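Glycosyl hydrolase family 88 (Pedobacter heparinus, PDB 3WIW) is an unsaturated glucuronyl hydrolase specific for heparin, built as an alpha6/alpha6-barrel, and probably cleaves terminal unsaturated uronic acid from heparin-derived oligosaccharides. Local coordinates at residues G28-T36 and L385-L396; T339-A347 and F354-G362. All coordinates share one frame; numbering follows the deposited sequence. Where two conformers were deposited one is given.

How the contacts relate
Contact 1 joins the two ends of the modelled chain, bringing the start of helix 30-49 against the end of helix 375-392 and the tail behind it. Contact 2 falls between those ends in sequence: it ties the turn that follows helix 327-340 to the segment 354-362, which carries the short strand 360-361 and leads on toward helix 375-392. Their centres are about 17 Å apart, and they meet where W31 and S35 pack on S341 and where S35 touches L346. The first and last helices of this alpha6/alpha6-barrel are thereby closed side by side, with the turn of contact 2 packed against the first of them.

Contact 1 of 2, residues G28-T36 and L385-L396; sequences GDDWLKKST and LKRYAEIKKIDL
L32 pushes into an apolar pocket of the other segment. Its CD2 meets I394 CD1 tip to tip at 3.6 Å and touches the edge of the Y388 ring, whereas CD1 slides past L385 CD2 at 3.7 Å. With CG anti to the backbone N (chi1 174°), its branched end faces all three partners. L396 crosses L32 at about a right angle, laying CD2 on K33 CG and CD1 on T36 OG1 (3.5 Å). W31 turns an edge toward one face of Y388 in an offset edge-to-face pair, planes at 62°, while K392 CG, from Y388's own helix, lies near the opposite face's rim.

One water joins the polar rims, accepting from W31 NE1 (2.9 Å) and sharing its two protons among Y388 OH (2.7 Å), D29 OD1 and the more distant G28 O. The T36 hydroxyl bonds back to L32 O (2.9 Å), across that carbonyl's plane from T36 N, letting a polar residue sit among leucines. A valine in its place would probably leave L32 O without its second donor. A Schellman motif (C-prime K393) ends helix 375-392 and returns I394 and L396 over helix 30-49. Segments 30-36 and 385-392, roughly antiparallel (138°), pack the barrel's first helix on its last, away from the predicted active site; L88 of helix 77-89 backs T36 and L396, and helix 327-340 gives E334 to Y388 OH and F330 to its ring.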
loop_
_atom_site.group_PDB
_atom_site.type_symbol
_atom_site.label_atom_id
_atom_site.label_comp_id
_atom_site.label_asym_id
_atom_site.label_seq_id
_atom_site.Cartn_x
_atom_site.Cartn_y
_atom_site.Cartn_z
ATOM N N GLY A 28 -15.477 -22.839 -5.624
ATOM C CA GLY A 28 -16.324 -21.866 -6.297
ATOM C C GLY A 28 -15.937 -20.421 -6.025
ATOM O O GLY A 28 -15.118 -20.133 -5.149
ATOM N N ASP A 29 -16.542 -19.505 -6.775
ATOM C CA ASP A 29 -16.192 -18.092 -6.694
ATOM C C ASP A 29 -17.200 -17.241 -5.912
ATOM O O ASP A 29 -17.128 -16.011 -5.929
ATOM C CB ASP A 29 -16.028 -17.520 -8.105
ATOM C CG ASP A 29 -15.023 -18.302 -8.946
ATOM O OD1 ASP A 29 -13.992 -18.742 -8.395
ATOM O OD2 ASP A 29 -15.274 -18.469 -10.159
ATOM N N ASP A 30 -18.137 -17.889 -5.231
ATOM C CA ASP A 30 -19.189 -17.173 -4.514
ATOM C C ASP A 30 -18.650 -16.200 -3.464
ATOM O O ASP A 30 -19.189 -15.102 -3.297
ATOM C CB ASP A 30 -20.160 -18.157 -3.859
ATOM C CG ASP A 30 -21.184 -18.704 -4.842
ATOM O OD1 ASP A 30 -21.123 -18.337 -6.035
ATOM O OD2 ASP A 30 -22.053 -19.493 -4.422
ATOM N N TRP A 31 -17.593 -16.606 -2.760
ATOM C CA TRP A 31 -16.968 -15.752 -1.752
ATOM C C TRP A 31 -16.562 -14.410 -2.367
ATOM O O TRP A 31 -16.732 -13.365 -1.747
ATOM C CB TRP A 31 -15.759 -16.451 -1.119
ATOM C CG TRP A 31 -14.652 -16.691 -2.099
ATOM C CD1 TRP A 31 -14.517 -17.763 -2.948
ATOM C CD2 TRP A 31 -13.547 -15.823 -2.370
ATOM N NE1 TRP A 31 -13.387 -17.614 -3.717
ATOM C CE2 TRP A 31 -12.779 -16.428 -3.388
ATOM C CE3 TRP A 31 -13.141 -14.583 -1.864
ATOM C CZ2 TRP A 31 -11.613 -15.844 -3.892
ATOM C CZ3 TRP A 31 -11.990 -14.004 -2.369
ATOM C CH2 TRP A 31 -11.237 -14.633 -3.369
ATOM N N LEU A 32 -16.049 -14.439 -3.595
ATOM C CA LEU A 32 -15.557 -13.242 -4.254
ATOM C C LEU A 32 -16.725 -12.347 -4.669
ATOM O O LEU A 32 -16.681 -11.129 -4.487
ATOM C CB LEU A 32 -14.715 -13.644 -5.457
ATOM C CG LEU A 32 -14.234 -12.505 -6.352
ATOM C CD1 LEU A 32 -13.168 -11.683 -5.637
ATOM C CD2 LEU A 32 -13.703 -13.081 -7.648
ATOM N N LYS A 33 -17.774 -12.958 -5.214
ATOM C CA LYS A 33 -18.957 -12.206 -5.610
ATOM C C LYS A 33 -19.670 -11.576 -4.417
ATOM O O LYS A 33 -20.086 -10.415 -4.472
ATOM C CB LYS A 33 -19.887 -13.075 -6.462
ATOM C CG LYS A 33 -19.229 -13.466 -7.790
ATOM C CD LYS A 33 -19.962 -14.566 -8.533
ATOM C CE LYS A 33 -19.103 -15.059 -9.685
ATOM N NZ LYS A 33 -19.711 -16.227 -10.384
ATOM N N LYS A 34 -19.814 -12.299 -3.315
ATOM C CA LYS A 34 -20.519 -11.683 -2.191
ATOM C C LYS A 34 -19.664 -10.615 -1.513
ATOM O O LYS A 34 -20.179 -9.600 -1.040
ATOM C CB LYS A 34 -21.082 -12.715 -1.197
ATOM C CG LYS A 34 -20.109 -13.767 -0.692
ATOM C CD LYS A 34 -20.827 -14.883 0.086
ATOM C CE LYS A 34 -21.770 -15.708 -0.783
ATOM N NZ LYS A 34 -22.394 -16.832 -0.007
ATOM N N SER A 35 -18.351 -10.824 -1.502
ATOM C CA SER A 35 -17.458 -9.844 -0.898
ATOM C C SER A 35 -17.466 -8.547 -1.697
ATOM O O SER A 35 -17.480 -7.456 -1.129
ATOM C CB SER A 35 -16.053 -10.421 -0.766
ATOM O OG SER A 35 -16.084 -11.559 0.080
ATOM N N THR A 36 -17.488 -8.670 -3.020
ATOM C CA THR A 36 -17.565 -7.509 -3.891
ATOM C C THR A 36 -18.888 -6.759 -3.674
ATOM O O THR A 36 -18.892 -5.534 -3.581
ATOM C CB THR A 36 -17.388 -7.902 -5.359
ATOM O OG1 THR A 36 -16.091 -8.489 -5.525
ATOM C CG2 THR A 36 -17.468 -6.682 -6.238
ATOM N N LEU A 385 -8.593 -7.999 -5.069
ATOM C CA LEU A 385 -9.786 -8.578 -5.680
ATOM C C LEU A 385 -9.818 -8.304 -7.189
ATOM O O LEU A 385 -10.159 -9.182 -7.978
ATOM C CB LEU A 385 -11.072 -8.035 -5.060
ATOM C CG LEU A 385 -11.329 -8.348 -3.587
ATOM C CD1 LEU A 385 -12.761 -8.029 -3.216
ATOM C CD2 LEU A 385 -11.036 -9.798 -3.248
ATOM N N LYS A 386 -9.477 -7.091 -7.596
ATOM C CA LYS A 386 -9.454 -6.758 -9.012
ATOM C C LYS A 386 -8.388 -7.597 -9.746
ATOM O O LYS A 386 -8.657 -8.135 -10.819
ATOM C CB LYS A 386 -9.195 -5.261 -9.193
ATOM C CG LYS A 386 -9.399 -4.781 -10.608
ATOM C CD LYS A 386 -9.254 -3.258 -10.746
ATOM C CE LYS A 386 -7.852 -2.797 -10.371
ATOM N NZ LYS A 386 -7.477 -1.553 -11.123
ATOM N N ARG A 387 -7.193 -7.729 -9.166
ATOM C CA ARG A 387 -6.146 -8.546 -9.783
ATOM C C ARG A 387 -6.543 -10.022 -9.887
ATOM O O ARG A 387 -6.308 -10.689 -10.907
ATOM C CB ARG A 387 -4.818 -8.382 -9.033
ATOM C CG ARG A 387 -4.219 -7.019 -9.195
ATOM C CD ARG A 387 -2.987 -6.817 -8.312
ATOM N NE ARG A 387 -2.405 -5.492 -8.533
ATOM C CZ ARG A 387 -1.194 -5.120 -8.126
ATOM N NH1 ARG A 387 -0.744 -3.900 -8.434
ATOM N NH2 ARG A 387 -0.427 -5.954 -7.422
ATOM N N TYR A 388 -7.151 -10.528 -8.823
ATOM C CA TYR A 388 -7.592 -11.906 -8.774
ATOM C C TYR A 388 -8.667 -12.143 -9.840
ATOM O O TYR A 388 -8.611 -13.112 -10.597
ATOM C CB TYR A 388 -8.136 -12.219 -7.376
ATOM C CG TYR A 388 -8.646 -13.632 -7.220
ATOM C CD1 TYR A 388 -7.793 -14.651 -6.835
ATOM C CD2 TYR A 388 -9.969 -13.942 -7.459
ATOM C CE1 TYR A 388 -8.234 -15.941 -6.678
ATOM C CE2 TYR A 388 -10.444 -15.244 -7.281
ATOM C CZ TYR A 388 -9.565 -16.234 -6.907
ATOM O OH TYR A 388 -10.003 -17.518 -6.764
ATOM N N ALA A 389 -9.671 -11.273 -9.885
ATOM C CA ALA A 389 -10.732 -11.417 -10.867
ATOM C C ALA A 389 -10.220 -11.326 -12.307
ATOM O O ALA A 389 -10.750 -11.997 -13.195
ATOM C CB ALA A 389 -11.835 -10.391 -10.615
ATOM N N GLU A 390 -9.193 -10.513 -12.542
ATOM C CA GLU A 390 -8.623 -10.388 -13.878
ATOM C C GLU A 390 -7.931 -11.676 -14.297
ATOM O O GLU A 390 -8.077 -12.127 -15.432
ATOM C CB GLU A 390 -7.647 -9.210 -13.917
ATOM C CG GLU A 390 -6.794 -9.121 -15.190
ATOM C CD GLU A 390 -7.606 -9.003 -16.465
ATOM O OE1 GLU A 390 -8.775 -8.549 -16.406
ATOM O OE2 GLU A 390 -7.070 -9.372 -17.534
ATOM N N ILE A 391 -7.191 -12.279 -13.369
ATOM C CA ILE A 391 -6.505 -13.531 -13.650
ATOM C C ILE A 391 -7.513 -14.632 -13.959
ATOM O O ILE A 391 -7.370 -15.357 -14.935
ATOM C CB ILE A 391 -5.591 -13.948 -12.474
ATOM C CG1 ILE A 391 -4.382 -13.005 -12.388
ATOM C CG2 ILE A 391 -5.114 -15.406 -12.637
ATOM C CD1 ILE A 391 -3.635 -13.104 -11.072
ATOM N N LYS A 392 -8.546 -14.726 -13.131
ATOM C CA LYS A 392 -9.558 -15.772 -13.265
ATOM C C LYS A 392 -10.622 -15.460 -14.321
ATOM O O LYS A 392 -11.434 -16.328 -14.667
ATOM C CB LYS A 392 -10.230 -16.001 -11.907
ATOM C CG LYS A 392 -9.302 -16.580 -10.848
ATOM C CD LYS A 392 -9.201 -18.092 -10.960
ATOM C CE LYS A 392 -10.453 -18.759 -10.410
ATOM N NZ LYS A 392 -10.323 -20.247 -10.349
ATOM N N LYS A 393 -10.616 -14.230 -14.826
ATOM C CA LYS A 393 -11.613 -13.771 -15.819
ATOM C C LYS A 393 -13.032 -13.811 -15.275
ATOM O O LYS A 393 -13.973 -14.239 -15.942
ATOM C CB LYS A 393 -11.506 -14.534 -17.140
ATOM C CG LYS A 393 -10.123 -14.439 -17.728
ATOM C CD LYS A 393 -10.089 -14.935 -19.131
ATOM C CE LYS A 393 -8.659 -15.089 -19.596
ATOM N NZ LYS A 393 -8.701 -15.375 -21.026
ATOM N N ILE A 394 -13.175 -13.355 -14.041
ATOM C CA ILE A 394 -14.464 -13.325 -13.366
ATOM C C ILE A 394 -15.091 -11.939 -13.488
ATOM O O ILE A 394 -14.484 -10.930 -13.101
ATOM C CB ILE A 394 -14.348 -13.708 -11.871
ATOM C CG1 ILE A 394 -13.845 -15.148 -11.723
ATOM C CG2 ILE A 394 -15.701 -13.561 -11.195
ATOM C CD1 ILE A 394 -13.343 -15.495 -10.335
ATOM N N ASP A 395 -16.306 -11.907 -14.031
ATOM C CA ASP A 395 -17.084 -10.682 -14.166
ATOM C C ASP A 395 -17.780 -10.357 -12.849
ATOM O O ASP A 395 -18.612 -11.134 -12.384
ATOM C CB ASP A 395 -18.140 -10.907 -15.245
ATOM C CG ASP A 395 -18.887 -9.643 -15.624
ATOM O OD1 ASP A 395 -18.741 -8.611 -14.934
ATOM O OD2 ASP A 395 -19.631 -9.691 -16.630
ATOM N N LEU A 396 -17.451 -9.211 -12.262
ATOM C CA LEU A 396 -18.055 -8.784 -11.004
ATOM C C LEU A 396 -18.961 -7.549 -11.147
ATOM O O LEU A 396 -19.345 -6.939 -10.149
ATOM C CB LEU A 396 -16.961 -8.513 -9.969
ATOM C CG LEU A 396 -16.074 -9.695 -9.574
ATOM C CD1 LEU A 396 -14.918 -9.241 -8.712
ATOM C CD2 LEU A 396 -16.916 -10.713 -8.823
HETATM O O HOH W 1 -12.380 -18.756 -6.229
#

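Contact 2 of 2, residues T339-A347 and F354-G362; sequences TLSSDEYLA and FFILKHSVG
H359 stands on edge against the face of Y345, planes at 84° and ring centroids 5.1 Å apart, in an offset edge-to-face pair. Its CD2 lies over the tyrosine face, and its CB packs on Y345 CE1 at 3.6 Å. E344 O lies in the plane of the imidazole, 2.9 Å from NE2, while D371 OD1 hydrogen-bonds to ND1. K358 puts CB over one face of the same imidazole, then bends at chi3 (-73°), which carries NZ back to the turn. There NZ donates to D343 O at 2.9 Å in the carbonyl plane, and weakly to E344 O; a long flexible lysine suits this reach.

L346 and I356 lie side by side, with L346 CD1 3.7 Å from I356 CG2. L357 crosses L340 at about a right angle and brings CD2 to L340 O. The backbones form a single beta bridge at L346 and L357: K358 N donates to Y345 O at 2.8 Å, and A347 N to I356 O at 2.9 Å. A water donates to both I356 O and A347 O.

Every direct hydrogen bond between the segments thus ends on a main-chain carbonyl. The K358 ammonium, probably stabilised by its two, holds the turn after helix 327-340 to the extended loop leading into strand 360-361. Just beyond, V361 O and G362 O accept from R246, predicted to bind substrate, whose side chain is about 11 Å from that of H359, so the contact borders the probable substrate site.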
loop_
_atom_site.group_PDB
_atom_site.type_symbol
_atom_site.label_atom_id
_atom_site.label_comp_id
_atom_site.label_asym_id
_atom_site.label_seq_id
_atom_site.Cartn_x
_atom_site.Cartn_y
_atom_site.Cartn_z
ATOM N N THR A 339 -9.548 -15.827 3.504
ATOM C CA THR A 339 -9.591 -15.456 4.921
ATOM C C THR A 339 -10.079 -14.018 5.132
ATOM O O THR A 339 -10.939 -13.755 5.993
ATOM C CB THR A 339 -8.219 -15.667 5.609
ATOM O OG1 THR A 339 -7.841 -17.048 5.518
ATOM C CG2 THR A 339 -8.283 -15.277 7.089
ATOM N N LEU A 340 -9.536 -13.084 4.357
ATOM C CA LEU A 340 -9.947 -11.690 4.467
ATOM C C LEU A 340 -11.416 -11.482 4.132
ATOM O O LEU A 340 -12.029 -10.541 4.632
ATOM C CB LEU A 340 -9.078 -10.780 3.593
ATOM C CG LEU A 340 -7.645 -10.599 4.089
ATOM C CD1 LEU A 340 -6.966 -9.657 3.115
ATOM C CD2 LEU A 340 -7.560 -10.004 5.505
ATOM N N SER A 341 -11.975 -12.366 3.300
ATOM C CA SER A 341 -13.361 -12.266 2.852
ATOM C C SER A 341 -14.343 -13.010 3.756
ATOM O O SER A 341 -15.554 -12.970 3.518
ATOM C CB SER A 341 -13.500 -12.789 1.420
ATOM O OG SER A 341 -12.640 -12.092 0.541
ATOM N N SER A 342 -13.823 -13.696 4.774
ATOM C CA SER A 342 -14.650 -14.439 5.718
ATOM C C SER A 342 -15.267 -13.492 6.755
ATOM O O SER A 342 -14.865 -12.345 6.890
ATOM C CB SER A 342 -13.812 -15.524 6.407
ATOM O OG SER A 342 -12.938 -14.987 7.372
ATOM N N ASP A 343 -16.228 -13.997 7.518
ATOM C CA ASP A 343 -16.898 -13.212 8.547
ATOM C C ASP A 343 -15.936 -12.574 9.532
ATOM O O ASP A 343 -16.187 -11.484 10.016
ATOM C CB ASP A 343 -17.859 -14.140 9.325
ATOM C CG ASP A 343 -18.493 -13.468 10.554
ATOM O OD1 ASP A 343 -17.920 -13.519 11.678
ATOM O OD2 ASP A 343 -19.573 -12.863 10.391
ATOM N N GLU A 344 -14.832 -13.260 9.814
ATOM C CA GLU A 344 -13.856 -12.794 10.784
ATOM C C GLU A 344 -13.231 -11.468 10.363
ATOM O O GLU A 344 -12.957 -10.623 11.218
ATOM C CB GLU A 344 -12.754 -13.838 10.911
ATOM C CG GLU A 344 -11.699 -13.504 11.949
ATOM C CD GLU A 344 -10.611 -14.575 12.036
ATOM O OE1 GLU A 344 -10.631 -15.543 11.237
ATOM O OE2 GLU A 344 -9.719 -14.449 12.899
ATOM N N TYR A 345 -13.013 -11.273 9.053
ATOM C CA TYR A 345 -12.322 -10.086 8.531
ATOM C C TYR A 345 -13.166 -9.102 7.729
ATOM O O TYR A 345 -12.847 -7.917 7.670
ATOM C CB TYR A 345 -11.075 -10.488 7.729
ATOM C CG TYR A 345 -9.959 -10.945 8.626
ATOM C CD1 TYR A 345 -9.063 -10.035 9.169
ATOM C CD2 TYR A 345 -9.824 -12.276 8.968
ATOM C CE1 TYR A 345 -8.039 -10.435 10.009
ATOM C CE2 TYR A 345 -8.794 -12.700 9.816
ATOM C CZ TYR A 345 -7.924 -11.768 10.349
ATOM O OH TYR A 345 -6.908 -12.140 11.197
ATOM N N LEU A 346 -14.232 -9.591 7.108
ATOM C CA LEU A 346 -15.021 -8.753 6.214
ATOM C C LEU A 346 -16.242 -8.219 6.948
ATOM O O LEU A 346 -17.090 -8.995 7.417
ATOM C CB LEU A 346 -15.458 -9.556 4.983
ATOM C CG LEU A 346 -16.294 -8.805 3.953
ATOM C CD1 LEU A 346 -15.401 -7.830 3.193
ATOM C CD2 LEU A 346 -16.948 -9.741 2.995
ATOM N N ALA A 347 -16.338 -6.900 7.067
ATOM C CA ALA A 347 -17.491 -6.280 7.732
ATOM C C ALA A 347 -18.817 -6.654 7.082
ATOM O O ALA A 347 -18.910 -6.803 5.858
ATOM C CB ALA A 347 -17.333 -4.777 7.686
ATOM N N PHE A 354 -18.603 1.588 7.928
ATOM C CA PHE A 354 -18.553 1.458 6.471
ATOM C C PHE A 354 -17.174 1.120 5.902
ATOM O O PHE A 354 -16.995 1.118 4.675
ATOM C CB PHE A 354 -19.149 2.683 5.760
ATOM C CG PHE A 354 -20.509 3.073 6.266
ATOM C CD1 PHE A 354 -21.528 2.128 6.390
ATOM C CD2 PHE A 354 -20.776 4.390 6.641
ATOM C CE1 PHE A 354 -22.779 2.505 6.868
ATOM C CE2 PHE A 354 -22.021 4.768 7.110
ATOM C CZ PHE A 354 -23.018 3.822 7.228
ATOM N N PHE A 355 -16.206 0.811 6.765
ATOM C CA PHE A 355 -14.975 0.215 6.281
ATOM C C PHE A 355 -15.230 -1.219 5.836
ATOM O O PHE A 355 -16.124 -1.893 6.348
ATOM C CB PHE A 355 -13.902 0.214 7.356
ATOM C CG PHE A 355 -13.381 1.576 7.699
ATOM C CD1 PHE A 355 -12.386 2.165 6.933
ATOM C CD2 PHE A 355 -13.877 2.278 8.792
ATOM C CE1 PHE A 355 -11.876 3.434 7.249
ATOM C CE2 PHE A 355 -13.380 3.533 9.122
ATOM C CZ PHE A 355 -12.376 4.123 8.351
ATOM N N ILE A 356 -14.406 -1.707 4.927
ATOM C CA ILE A 356 -14.619 -3.021 4.328
ATOM C C ILE A 356 -14.021 -4.155 5.187
ATOM O O ILE A 356 -14.698 -5.125 5.469
ATOM C CB ILE A 356 -14.050 -3.051 2.903
ATOM C CG1 ILE A 356 -14.797 -2.029 2.013
ATOM C CG2 ILE A 356 -14.139 -4.449 2.315
ATOM C CD1 ILE A 356 -14.159 -1.748 0.671
ATOM N N LEU A 357 -12.762 -4.029 5.605
ATOM C CA LEU A 357 -12.090 -5.032 6.429
ATOM C C LEU A 357 -11.946 -4.596 7.882
ATOM O O LEU A 357 -12.016 -3.404 8.214
ATOM C CB LEU A 357 -10.695 -5.312 5.888
ATOM C CG LEU A 357 -10.593 -5.968 4.517
ATOM C CD1 LEU A 357 -9.123 -6.252 4.201
ATOM C CD2 LEU A 357 -11.407 -7.241 4.452
ATOM N N LYS A 358 -11.735 -5.592 8.738
ATOM C CA LYS A 358 -11.430 -5.385 10.153
ATOM C C LYS A 358 -9.988 -5.802 10.465
ATOM O O LYS A 358 -9.297 -6.383 9.617
ATOM C CB LYS A 358 -12.384 -6.235 10.984
ATOM C CG LYS A 358 -13.838 -5.813 10.816
ATOM C CD LYS A 358 -14.808 -6.775 11.524
ATOM C CE LYS A 358 -14.951 -8.119 10.804
ATOM N NZ LYS A 358 -15.716 -9.105 11.642
ATOM N N HIS A 359 -9.518 -5.489 11.672
ATOM C CA HIS A 359 -8.305 -6.140 12.231
ATOM C C HIS A 359 -6.963 -5.755 11.598
ATOM O O HIS A 359 -6.144 -6.638 11.324
ATOM C CB HIS A 359 -8.423 -7.674 12.257
ATOM C CG HIS A 359 -9.687 -8.183 12.872
ATOM N ND1 HIS A 359 -10.113 -7.820 14.134
ATOM C CD2 HIS A 359 -10.610 -9.053 12.399
ATOM C CE1 HIS A 359 -11.242 -8.452 14.410
ATOM N NE2 HIS A 359 -11.578 -9.184 13.357
ATOM N N SER A 360 -6.744 -4.463 11.354
ATOM C CA SER A 360 -5.395 -3.971 11.059
ATOM C C SER A 360 -4.723 -3.394 12.301
ATOM O O SER A 360 -5.389 -3.119 13.310
ATOM C CB SER A 360 -5.404 -2.930 9.937
ATOM O OG SER A 360 -5.678 -3.568 8.704
ATOM N N VAL A 361 -3.403 -3.223 12.217
ATOM C CA VAL A 361 -2.645 -2.629 13.326
ATOM C C VAL A 361 -1.778 -1.510 12.758
ATOM O O VAL A 361 -0.875 -1.771 11.936
ATOM C CB VAL A 361 -1.746 -3.686 14.012
ATOM C CG1 VAL A 361 -0.844 -3.037 15.079
ATOM C CG2 VAL A 361 -2.581 -4.792 14.646
ATOM N N GLY A 362 -2.042 -0.273 13.192
ATOM C CA GLY A 362 -1.270 0.868 12.723
ATOM C C GLY A 362 0.133 0.908 13.315
ATOM O O GLY A 362 1.130 0.794 12.596
HETATM O O HOH W 2 -17.312 -4.946 4.279
#